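Local coordinates for protein PT26-6P (PDB 2WB7) that is of unknown function but is encoded by a family of euryarchaeal mobile elements, carrying two immunoglobulin-like domains and a helical domain, at residues D401-K405 with K406-K410; A413-K416 with A417-S421; G450-D453 with E454-A458; Y471-F474 with L475-N479. All coordinates share one frame; numbering follows the deposited sequence.

Contact 1 of 4, residues D401-K405 with K406-K410; sequences DLYKK and KDREK
Tyr403 O accepts from a water at 3.0 Å, which itself accepts from Arg408 NH1. Lys406 N also gives to Tyr403 O, but its place in the model is less sure. This is the end of helix 393-404, closed by a Schellman motif: Lys406 has a positive phi of 64° and turns the chain, and Asp407 N then reaches back to Leu402 O at 3.1 Å. The next helix, 408-438, starts at once, so Asp407 serves as both the last link of one cap and the N-cap of the following helix.

Beside this turn, Tyr403 and Arg408 run side by side, pointing the same way. Arg408 NH1 comes within 3.2 Å of Tyr403 CE1, with the guanidinium and ring planes 60° apart. Arg408 NH2 donates to the carbonyls of Ala466 and Gln468, just after helix 442-465.

Leu402 meets the aliphatic start of Lys410 at about a right angle, Leu402 CD1 lying 3.7 Å from Lys410 CB. That contact ties the last turn of one helix to the first turn of the next.

Asp407 has CG anti to its own N (chi1 -166°), which carries the carboxylate over the new helix start. There Asp407 OD1 takes a weak capping bond from Lys410 N at 3.4 Å, while Lys410 NZ forms a salt bridge to Asp407 OD2 at 2.7 Å, meeting that oxygen nearly along its C-O axis.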
# COMPACT_ATOMS: atom_id res chain seq x y z
N ASP A 401 38.96 20.47 15.33
CA ASP A 401 39.78 21.66 15.38
C ASP A 401 40.96 21.43 16.28
O ASP A 401 42.09 21.80 15.96
CB ASP A 401 38.95 22.86 15.82
CG ASP A 401 37.99 23.32 14.73
OD1 ASP A 401 38.28 23.03 13.54
OD2 ASP A 401 36.95 23.95 15.04
N LEU A 402 40.71 20.80 17.41
CA LEU A 402 41.79 20.38 18.27
C LEU A 402 42.79 19.55 17.47
O LEU A 402 43.99 19.78 17.55
CB LEU A 402 41.24 19.57 19.44
CG LEU A 402 40.30 20.36 20.35
CD1 LEU A 402 39.82 19.49 21.50
CD2 LEU A 402 41.05 21.55 20.88
N TYR A 403 42.32 18.59 16.69
CA TYR A 403 43.25 17.77 15.94
C TYR A 403 44.21 18.66 15.15
O TYR A 403 45.42 18.48 15.21
CB TYR A 403 42.54 16.77 15.02
CG TYR A 403 43.49 15.90 14.22
CD1 TYR A 403 43.94 14.67 14.73
CD2 TYR A 403 43.95 16.29 12.96
CE1 TYR A 403 44.80 13.86 14.01
CE2 TYR A 403 44.82 15.48 12.23
CZ TYR A 403 45.25 14.27 12.76
OH TYR A 403 46.11 13.46 12.05
N LYS A 404 43.67 19.61 14.40
CA LYS A 404 44.51 20.51 13.61
C LYS A 404 45.48 21.35 14.45
O LYS A 404 46.64 21.51 14.09
CB LYS A 404 43.66 21.44 12.76
CG LYS A 404 42.88 20.73 11.71
CD LYS A 404 41.82 21.66 11.18
CE LYS A 404 41.07 21.07 10.03
NZ LYS A 404 39.98 22.01 9.64
N LYS A 405 44.99 21.88 15.57
CA LYS A 405 45.82 22.62 16.49
C LYS A 405 46.80 21.68 17.18
O LYS A 405 47.58 22.11 18.02
CB LYS A 405 44.95 23.28 17.55
CG LYS A 405 43.99 24.36 17.02
CD LYS A 405 43.09 24.93 18.13
CE LYS A 405 43.88 25.27 19.40
NZ LYS A 405 44.93 26.35 19.26
N LYS A 406 46.72 20.39 16.87
CA LYS A 406 47.63 19.40 17.45
C LYS A 406 47.49 19.24 18.96
O LYS A 406 48.41 18.76 19.61
CB LYS A 406 49.07 19.78 17.15
CG LYS A 406 49.39 19.91 15.70
CD LYS A 406 50.11 18.67 15.21
CE LYS A 406 50.92 18.97 13.97
NZ LYS A 406 51.96 20.00 14.27
N ASP A 407 46.37 19.66 19.52
CA ASP A 407 46.22 19.64 20.97
C ASP A 407 45.78 18.28 21.49
O ASP A 407 44.63 18.09 21.83
CB ASP A 407 45.24 20.73 21.42
CG ASP A 407 45.29 20.97 22.92
OD1 ASP A 407 45.97 20.18 23.62
OD2 ASP A 407 44.65 21.95 23.40
N ARG A 408 46.72 17.34 21.57
CA ARG A 408 46.41 15.94 21.85
C ARG A 408 45.92 15.72 23.26
O ARG A 408 45.27 14.70 23.56
CB ARG A 408 47.64 15.06 21.60
CG ARG A 408 48.26 15.28 20.23
CD ARG A 408 47.24 15.04 19.12
NE ARG A 408 46.74 13.67 19.13
CZ ARG A 408 46.31 13.03 18.05
NH1 ARG A 408 46.32 13.63 16.87
NH2 ARG A 408 45.87 11.78 18.15
N GLU A 409 46.25 16.66 24.13
CA GLU A 409 45.85 16.53 25.50
C GLU A 409 44.38 16.89 25.65
O GLU A 409 43.67 16.35 26.50
CB GLU A 409 46.72 17.44 26.37
CG GLU A 409 46.36 17.40 27.83
CD GLU A 409 46.92 18.59 28.61
OE1 GLU A 409 47.13 18.44 29.84
OE2 GLU A 409 47.15 19.67 28.01
N LYS A 410 43.90 17.81 24.82
CA LYS A 410 42.50 18.22 24.88
C LYS A 410 41.64 17.21 24.13
O LYS A 410 40.49 16.93 24.50
CB LYS A 410 42.31 19.61 24.29
CG LYS A 410 42.64 20.76 25.22
CD LYS A 410 41.96 22.02 24.72
CE LYS A 410 42.31 23.25 25.56
NZ LYS A 410 43.69 23.70 25.27
O HOH W 1 47.21 16.19 16.06

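Contact 2 of 4, residues A413-K416 with A417-S421; sequences ATTK and AMINS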
# COMPACT_ATOMS: atom_id res chain seq x y z
N ALA A 413 41.15 14.77 26.76
CA ALA A 413 40.19 15.17 27.78
C ALA A 413 38.77 14.93 27.30
O ALA A 413 37.95 14.33 28.01
CB ALA A 413 40.38 16.63 28.14
N THR A 414 38.48 15.39 26.09
CA THR A 414 37.15 15.34 25.49
C THR A 414 36.66 13.91 25.25
O THR A 414 35.53 13.55 25.61
CB THR A 414 37.17 16.09 24.15
OG1 THR A 414 37.67 17.41 24.39
CG2 THR A 414 35.77 16.17 23.51
N THR A 415 37.52 13.12 24.62
CA THR A 415 37.27 11.71 24.38
C THR A 415 36.80 11.06 25.67
O THR A 415 35.76 10.41 25.71
CB THR A 415 38.56 11.00 23.97
OG1 THR A 415 39.16 11.67 22.86
CG2 THR A 415 38.27 9.57 23.59
N LYS A 416 37.59 11.24 26.71
CA LYS A 416 37.30 10.69 28.01
C LYS A 416 35.95 11.18 28.52
O LYS A 416 35.16 10.42 29.07
CB LYS A 416 38.40 11.06 28.99
CG LYS A 416 38.18 10.52 30.38
CD LYS A 416 39.19 11.10 31.38
CE LYS A 416 39.04 10.44 32.76
NZ LYS A 416 37.61 10.42 33.24
N ALA A 417 35.68 12.46 28.34
CA ALA A 417 34.41 13.04 28.77
C ALA A 417 33.24 12.35 28.07
O ALA A 417 32.25 11.94 28.69
CB ALA A 417 34.40 14.52 28.49
N MSE A 418 33.36 12.24 26.75
CA MSE A 418 32.34 11.63 25.91
C MSE A 418 32.12 10.19 26.29
O MSE A 418 30.98 9.72 26.29
CB MSE A 418 32.76 11.69 24.44
CG MSE A 418 32.37 12.97 23.76
SE MSE A 418 33.33 13.17 22.10
CE MSE A 418 32.36 14.69 21.39
N ILE A 419 33.21 9.49 26.59
CA ILE A 419 33.14 8.09 26.95
C ILE A 419 32.37 7.88 28.25
O ILE A 419 31.65 6.90 28.40
CB ILE A 419 34.52 7.48 27.07
CG1 ILE A 419 35.10 7.27 25.68
CG2 ILE A 419 34.44 6.15 27.79
CD1 ILE A 419 36.60 7.13 25.64
N ASN A 420 32.51 8.81 29.18
CA ASN A 420 31.71 8.74 30.40
C ASN A 420 30.23 8.82 30.11
O ASN A 420 29.43 8.12 30.70
CB ASN A 420 32.11 9.86 31.37
CG ASN A 420 33.32 9.48 32.20
OD1 ASN A 420 33.68 8.30 32.30
ND2 ASN A 420 33.97 10.48 32.81
N SER A 421 29.88 9.69 29.17
CA SER A 421 28.50 9.85 28.80
C SER A 421 27.94 8.58 28.15
O SER A 421 26.82 8.19 28.44
CB SER A 421 28.36 11.04 27.87
OG SER A 421 28.46 12.24 28.60
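Ala417 N donates to Ala413 O at 3.0 Å, the first of four alpha-helical i to i+4 backbone bonds that cross from 413-416 to 417-421 within helix 408-438. The Ala417 methyl rests against the previous turn, its CB beside Thr414 O.

Met418, a selenomethionine, makes the straightest of the four: its N meets Thr414 O at 2.8 Å with an N-H...O angle of 168°. Its side chain runs alongside that of Thr414 and points the same way, bringing SE to 4.1 Å from Thr414 CG2. That methyl lies anti to the Thr414 backbone N, while OG1 lies beside the same N (chi1 -54°) and bonds Lys410 O.

At Ile419 the pattern repeats one residue on. Its N bonds Thr415 O at 2.9 Å, and its CD1 lies 3.6 Å from Thr415 CG2, again side by side. Thr415 OG1 is likewise occupied by a backbone carbonyl, that of Ile411, so both threonines offer a methyl to the packing and spend the hydroxyl on a carbonyl of their own helix. Met418 and Ile419 both reach Leu462 of helix 442-465, and Met418 also packs on Leu399 of helix 393-404.

Asn420 belongs to the exposed side with Lys416, whose chain is extended as far as CE; here the link is through the backbone, Asn420 N to Lys416 O at 3.1 Å. One turn beyond Ala417, Ser421 N makes a weak bond to Ala417 O at 3.3 Å.

Contact 3 of 4, residues G450-D453 with E454-A458; sequences GAID and EYKAA
Tyr455 lays its ring back along the preceding turn toward Ala451, placing Tyr455 CE1 4.3 Å from Ala451 CB. Ala451 O sits obliquely to the ring, near CD1. The same carbonyl takes the Tyr455 amide in an almost straight bond, Tyr455 N to Ala451 O 3.0 Å at 177°. Glu454 N bonds mainly Gly450 O, at 2.9 Å, and only weakly Ala451 O.

Ile452 and Lys456 stand one turn apart, side by side and pointing the same way. The Ile452 CG2 branch, anti to the residue's N, meets Lys456 CE at 4.2 Å; the touch is aliphatic, and the ammonium is carried on past it. Lys456 NZ and Asp453 OD1 have opposite charges but stay 5.9 Å apart, so any attraction between them is probably modest; Asp453 OD1 is bonded instead by Gln449 NE2.

Glu454 leaves on another side of the helix. Its CG lies 3.3 Å from Gly450 O, and a bend at chi2 (-55°) turns the carboxylate to where two other helices bond it. Both oxygens are then taken, OE1 by His484 ND1 and OE2 by Ser517 OG, in a buried setting.

Helix 442-465 lies among its neighbours in the helical domain. Ile452 and Tyr455 pack on helix 408-438 at Ala429 and Ile426. Ala451 and Ala457 abut helix 471-499, whose Asp489 binds Tyr455 OH, and the Glu454-Ser517 bond reaches helix 503-523.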
# COMPACT_ATOMS: atom_id res chain seq x y z
N GLY A 450 21.49 -5.08 21.68
CA GLY A 450 22.01 -4.41 20.51
C GLY A 450 22.48 -3.01 20.87
O GLY A 450 23.55 -2.58 20.45
N ALA A 451 21.67 -2.30 21.65
CA ALA A 451 22.04 -0.97 22.08
C ALA A 451 23.37 -1.05 22.81
O ALA A 451 24.29 -0.28 22.53
CB ALA A 451 20.98 -0.38 22.98
N ILE A 452 23.47 -1.98 23.75
CA ILE A 452 24.68 -2.10 24.56
C ILE A 452 25.90 -2.35 23.68
O ILE A 452 26.94 -1.74 23.88
CB ILE A 452 24.55 -3.18 25.64
CG1 ILE A 452 23.42 -2.82 26.61
CG2 ILE A 452 25.86 -3.34 26.38
CD1 ILE A 452 23.19 -3.85 27.69
N ASP A 453 25.77 -3.21 22.68
CA ASP A 453 26.88 -3.45 21.76
C ASP A 453 27.22 -2.24 20.87
O ASP A 453 28.39 -2.06 20.47
CB ASP A 453 26.60 -4.67 20.87
CG ASP A 453 26.30 -5.94 21.67
OD1 ASP A 453 26.78 -6.09 22.82
OD2 ASP A 453 25.59 -6.81 21.13
N GLU A 454 26.23 -1.42 20.54
CA GLU A 454 26.51 -0.26 19.70
C GLU A 454 27.29 0.80 20.45
O GLU A 454 28.33 1.29 19.96
CB GLU A 454 25.23 0.31 19.10
CG GLU A 454 24.64 -0.56 18.01
CD GLU A 454 25.64 -0.87 16.89
OE1 GLU A 454 26.24 0.06 16.29
OE2 GLU A 454 25.83 -2.06 16.59
N TYR A 455 26.80 1.13 21.65
CA TYR A 455 27.45 2.11 22.50
C TYR A 455 28.87 1.67 22.79
O TYR A 455 29.79 2.48 22.70
CB TYR A 455 26.68 2.30 23.80
CG TYR A 455 25.33 2.98 23.63
CD1 TYR A 455 24.22 2.58 24.36
CD2 TYR A 455 25.18 4.03 22.73
CE1 TYR A 455 22.99 3.21 24.22
CE2 TYR A 455 23.95 4.67 22.58
CZ TYR A 455 22.86 4.25 23.32
OH TYR A 455 21.65 4.89 23.16
N LYS A 456 29.04 0.39 23.12
CA LYS A 456 30.37 -0.21 23.33
C LYS A 456 31.28 0.02 22.12
O LYS A 456 32.47 0.32 22.28
CB LYS A 456 30.28 -1.72 23.59
CG LYS A 456 29.96 -2.17 25.03
CD LYS A 456 30.67 -3.51 25.26
CE LYS A 456 29.82 -4.57 25.95
NZ LYS A 456 30.32 -4.90 27.33
N ALA A 457 30.74 -0.14 20.92
CA ALA A 457 31.57 0.08 19.73
C ALA A 457 31.98 1.54 19.62
O ALA A 457 33.10 1.86 19.17
CB ALA A 457 30.82 -0.34 18.48
N ALA A 458 31.07 2.43 20.00
CA ALA A 458 31.35 3.85 19.92
C ALA A 458 32.43 4.22 20.92
O ALA A 458 33.36 4.94 20.58
CB ALA A 458 30.09 4.63 20.19

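Contact 4 of 4, residues Y471-F474 with L475-N479; sequences YQMF and LNYLN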
# COMPACT_ATOMS: atom_id res chain seq x y z
N TYR A 471 44.85 11.97 9.36
CA TYR A 471 43.68 12.83 9.46
C TYR A 471 42.38 12.11 9.12
O TYR A 471 41.42 12.17 9.89
CB TYR A 471 43.86 14.05 8.57
CG TYR A 471 42.72 15.02 8.63
CD1 TYR A 471 42.27 15.52 9.85
CD2 TYR A 471 42.09 15.47 7.47
CE1 TYR A 471 41.23 16.43 9.91
CE2 TYR A 471 41.06 16.38 7.52
CZ TYR A 471 40.63 16.85 8.74
OH TYR A 471 39.59 17.75 8.80
N GLN A 472 42.35 11.44 7.98
CA GLN A 472 41.14 10.74 7.56
C GLN A 472 40.79 9.67 8.57
O GLN A 472 39.63 9.39 8.85
CB GLN A 472 41.30 10.13 6.19
CG GLN A 472 40.00 9.56 5.65
CD GLN A 472 38.92 10.65 5.42
OE1 GLN A 472 39.06 11.50 4.56
NE2 GLN A 472 37.86 10.60 6.20
N MSE A 473 41.82 9.07 9.15
CA MSE A 473 41.60 8.00 10.09
C MSE A 473 40.97 8.56 11.37
O MSE A 473 40.20 7.89 12.06
CB MSE A 473 42.92 7.29 10.37
CG MSE A 473 42.74 5.80 10.60
SE MSE A 473 41.92 4.98 9.03
CE MSE A 473 40.47 4.04 9.92
N PHE A 474 41.28 9.80 11.68
CA PHE A 474 40.73 10.43 12.87
C PHE A 474 39.26 10.73 12.57
O PHE A 474 38.37 10.44 13.38
CB PHE A 474 41.53 11.69 13.19
CG PHE A 474 40.97 12.50 14.32
CD1 PHE A 474 41.07 12.07 15.61
CD2 PHE A 474 40.38 13.73 14.07
CE1 PHE A 474 40.57 12.84 16.65
CE2 PHE A 474 39.89 14.50 15.10
CZ PHE A 474 39.97 14.05 16.39
N LEU A 475 39.01 11.33 11.41
CA LEU A 475 37.65 11.54 10.94
C LEU A 475 36.87 10.22 10.94
O LEU A 475 35.78 10.14 11.52
CB LEU A 475 37.64 12.15 9.55
CG LEU A 475 38.07 13.62 9.45
CD1 LEU A 475 37.78 14.16 8.05
CD2 LEU A 475 37.39 14.48 10.53
N ASN A 476 37.44 9.19 10.32
CA ASN A 476 36.73 7.93 10.17
C ASN A 476 36.28 7.33 11.48
O ASN A 476 35.15 6.85 11.59
CB ASN A 476 37.55 6.93 9.39
CG ASN A 476 37.56 7.22 7.92
OD1 ASN A 476 36.80 8.05 7.43
ND2 ASN A 476 38.45 6.57 7.19
N TYR A 477 37.14 7.36 12.48
CA TYR A 477 36.78 6.81 13.77
C TYR A 477 35.73 7.65 14.50
O TYR A 477 34.85 7.11 15.18
CB TYR A 477 38.01 6.64 14.65
CG TYR A 477 38.70 5.30 14.51
CD1 TYR A 477 38.07 4.12 14.90
CD2 TYR A 477 40.00 5.21 14.01
CE1 TYR A 477 38.69 2.90 14.80
CE2 TYR A 477 40.64 3.98 13.90
CZ TYR A 477 39.98 2.83 14.30
OH TYR A 477 40.59 1.60 14.20
N LEU A 478 35.82 8.98 14.37
CA LEU A 478 34.79 9.84 14.94
C LEU A 478 33.46 9.54 14.27
O LEU A 478 32.43 9.41 14.92
CB LEU A 478 35.15 11.31 14.76
CG LEU A 478 36.26 11.83 15.66
CD1 LEU A 478 36.48 13.31 15.36
CD2 LEU A 478 35.91 11.58 17.13
N ASN A 479 33.49 9.40 12.95
CA ASN A 479 32.28 9.10 12.22
C ASN A 479 31.69 7.72 12.55
O ASN A 479 30.47 7.60 12.74
CB ASN A 479 32.50 9.28 10.73
CG ASN A 479 31.20 9.39 10.00
OD1 ASN A 479 30.89 8.56 9.13
ND2 ASN A 479 30.40 10.37 10.37
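The Phe474 ring is sandwiched: Leu478 CD1 presses on one face and Tyr403 of helix 393-404 stacks on the opposite one. The leucine methyl sits 4.0 Å from the Phe474 ring centroid and 28° off the normal, a CH-pi contact, with its shortest approach to CE2. One turn earlier, Leu475 CD1 also lies over a face of the Tyr471 ring, 4.0 Å from Tyr471 CZ, but as a plain apolar contact, with Leu475 CG offset toward the rim. Both aromatic residues have CG anti to the backbone N (Phe474 chi1 174°), which leans each ring beside its own carbonyl and into the path of the leucine four residues on.

Two amides also meet. Gln472 NE2 donates to Asn476 OD1 at 3.0 Å, but the two amide planes are 33° apart and the nitrogen comes from above the carbonyl plane of Asn476. A bend at chi2 of Gln472 brings its amide over Leu475 CB and across to the asparagine.

Most of these pairs are four residues apart, in the first turns of helix 471-499. Just ahead of the helix, Asp470 OD2 accepts from Met473 N. Leu475 N bonds Tyr471 O at 3.0 Å, and the next three amides bond carbonyls four residues back.

Selenomethionine Met473 folds over the next turn, its CE 4.0 Å from Tyr477 CE2. Beyond it, the Tyr477 ring packs on Asp461, Lys464 and Ala465 of helix 442-465, while Leu478 touches Leu462 of the same helix and Leu399 of helix 393-404.

All four contacts lie in the helical domain and follow in series along the chain. Contact 1 is the surface member, a tight turn between two helices held by caps, a water and a salt bridge. The other three are partly buried turns within single helices. Contacts 1 and 2 share helix 408-438 and touch where Leu402 CD1 meets Thr414 OG1 at 4.2 Å. Contact 1 also meets contact 4, with Lys404 CE 3.8 Å from Tyr471 OH. Contact 3 stands apart, touching none of the others, and its buried carboxylate and tyrosine hydroxyl bond to other helices. Contact 2 is mostly apolar, whereas contact 4 combines aromatic faces with one amide-amide hydrogen bond.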